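Fiber protein 2 (Fowl adenovirus 1, PDB 2VTW) forms the trimeric short fibre, whose C-terminal head domain, the part described here, probably attaches the virion to a host-cell receptor. Local coordinates at residues T73-S78 / C83-I88. Sequence-based numbering, arbitrary orientation.
Sequences TVWVSS and CNPSNI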
loop_
_atom_site.group_PDB
_atom_site.type_symbol
_atom_site.label_atom_id
_atom_site.label_comp_id
_atom_site.label_asym_id
_atom_site.label_seq_id
_atom_site.Cartn_x
_atom_site.Cartn_y
_atom_site.Cartn_z
ATOM N N THR A 73 12.456 14.579 7.215
ATOM C CA THR A 73 11.985 13.425 7.989
ATOM C C THR A 73 10.975 13.847 9.031
ATOM O O THR A 73 11.135 14.883 9.702
ATOM C CB THR A 73 13.160 12.689 8.653
ATOM O OG1 THR A 73 14.079 12.271 7.642
ATOM C CG2 THR A 73 12.699 11.477 9.491
ATOM N N VAL A 74 9.929 13.045 9.143
ATOM C CA VAL A 74 8.950 13.125 10.204
ATOM C C VAL A 74 8.981 11.775 10.976
ATOM O O VAL A 74 8.971 10.693 10.372
ATOM C CB VAL A 74 7.536 13.393 9.640
ATOM C CG1 VAL A 74 6.455 13.328 10.756
ATOM C CG2 VAL A 74 7.512 14.750 8.966
ATOM N N TRP A 75 9.071 11.862 12.303
ATOM C CA TRP A 75 9.029 10.704 13.196
ATOM C C TRP A 75 7.643 10.515 13.762
ATOM O O TRP A 75 7.109 11.424 14.380
ATOM C CB TRP A 75 10.028 10.897 14.351
ATOM C CG TRP A 75 11.416 10.667 13.924
ATOM C CD1 TRP A 75 12.317 11.601 13.550
ATOM C CD2 TRP A 75 12.071 9.394 13.797
ATOM N NE1 TRP A 75 13.497 10.997 13.193
ATOM C CE2 TRP A 75 13.366 9.639 13.331
ATOM C CE3 TRP A 75 11.671 8.074 14.001
ATOM C CZ2 TRP A 75 14.276 8.614 13.101
ATOM C CZ3 TRP A 75 12.568 7.067 13.774
ATOM C CH2 TRP A 75 13.855 7.332 13.338
ATOM N N VAL A 76 7.029 9.356 13.538
ATOM C CA VAL A 76 5.784 9.021 14.252
ATOM C C VAL A 76 6.144 8.166 15.466
ATOM O O VAL A 76 6.877 7.157 15.341
ATOM C CB VAL A 76 4.743 8.308 13.376
ATOM C CG1 VAL A 76 3.582 7.792 14.208
ATOM C CG2 VAL A 76 4.244 9.267 12.309
ATOM N N SER A 77 5.621 8.578 16.624
ATOM C CA SER A 77 5.997 8.003 17.919
ATOM C C SER A 77 4.761 7.657 18.683
ATOM O O SER A 77 3.755 8.340 18.551
ATOM C CB SER A 77 6.856 8.982 18.717
ATOM O OG SER A 77 7.233 8.441 19.977
ATOM N N SER A 78 4.836 6.530 19.401
ATOM C CA SER A 78 3.872 6.133 20.399
ATOM C C SER A 78 4.375 6.456 21.846
ATOM O O SER A 78 3.660 6.193 22.792
ATOM C CB SER A 78 3.591 4.630 20.308
ATOM O OG SER A 78 4.765 3.864 20.582
ATOM N N CYS A 83 10.214 9.415 24.026
ATOM C CA CYS A 83 10.946 9.435 22.737
ATOM C C CYS A 83 10.039 9.910 21.579
ATOM O O CYS A 83 9.281 9.136 21.007
ATOM C CB CYS A 83 11.543 8.051 22.457
ATOM S SG CYS A 83 12.720 8.043 21.144
ATOM N N ASN A 84 10.132 11.202 21.272
ATOM C CA ASN A 84 9.193 11.910 20.409
ATOM C C ASN A 84 9.905 13.048 19.660
ATOM O O ASN A 84 9.570 14.206 19.834
ATOM C CB ASN A 84 8.054 12.459 21.259
ATOM C CG ASN A 84 6.847 12.871 20.439
ATOM O OD1 ASN A 84 6.841 12.757 19.194
ATOM N ND2 ASN A 84 5.793 13.313 21.125
ATOM N N PRO A 85 10.877 12.711 18.802
ATOM C CA PRO A 85 11.742 13.698 18.135
ATOM C C PRO A 85 11.015 14.804 17.358
ATOM O O PRO A 85 11.553 15.909 17.236
ATOM C CB PRO A 85 12.566 12.851 17.163
ATOM C CG PRO A 85 12.439 11.452 17.624
ATOM C CD PRO A 85 11.207 11.326 18.412
ATOM N N SER A 86 9.812 14.499 16.868
ATOM C CA SER A 86 9.017 15.381 15.999
ATOM C C SER A 86 7.849 16.029 16.714
ATOM O O SER A 86 7.151 16.828 16.127
ATOM C CB SER A 86 8.488 14.592 14.766
ATOM O OG SER A 86 9.550 14.326 13.853
ATOM N N ASN A 87 7.620 15.656 17.969
ATOM C CA ASN A 87 6.680 16.345 18.841
ATOM C C ASN A 87 5.272 16.048 18.404
ATOM O O ASN A 87 4.429 16.938 18.328
ATOM C CB ASN A 87 6.989 17.862 18.890
ATOM C CG ASN A 87 6.152 18.634 19.919
ATOM O OD1 ASN A 87 5.751 18.100 20.971
ATOM N ND2 ASN A 87 5.855 19.904 19.590
ATOM N N ILE A 88 5.010 14.769 18.133
ATOM C CA ILE A 88 3.638 14.314 17.975
ATOM C C ILE A 88 2.910 14.637 19.269
ATOM O O ILE A 88 3.378 14.280 20.334
ATOM C CB ILE A 88 3.529 12.787 17.644
ATOM C CG1 ILE A 88 4.375 12.430 16.417
ATOM C CG2 ILE A 88 2.098 12.371 17.375
ATOM C CD1 ILE A 88 4.138 13.330 15.202
HETATM O O HOH W 1 8.141 12.000 17.040
#
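Trp75 and Ser86 meet where a type I beta turn, Asn84 to Asn87, folds back over the end of strand 71-76 in the beta-structured fibre head. The tight part lies here: Ser86 OG takes the Trp75 N-H at 3.0 Å, almost straight at 167°. With its hydroxyl beside its own backbone N (chi1 -73°), Ser86 places OG at the edge of the indole, and the same oxygen hydrogen-bonds to Asn20 O, so the turn is tied to both strand 71-76 and strand 4-23. Pro85 comes over one indole face, CG sitting 4.2 Å from the centroid of the five-membered ring in a CH-pi contact; the indole also meets the rings of Phe115 and Tyr124. From the Ile88 side, CG1 lies 3.6 Å from Trp75 O, and the side chain continues against Tyr33 and Leu35 of strand 28-40.

At the far end Ser77 OG receives the N-H of Phe79. Cys83 O is modelled 2.4 Å from Ser77 OG, too short for a normal hydrogen bond, so the detail there is doubtful.

The looser side is where a water bridges the two segments, donating to Trp75 O and to Asn84 OD1 while accepting from Ser86 N. Asn84 and Pro85, partly exposed, lie on this more open side of the contact. Asn84 nevertheless braces the turn: OD1 accepts from Ile88 N, which approaches tilted 26° from the carbonyl plane, while ND2 gives one hydrogen to Leu80 O and the other to a lone pair of Ile88 O, with Asn84 ND2 and Ile88 O 2.7 Å apart.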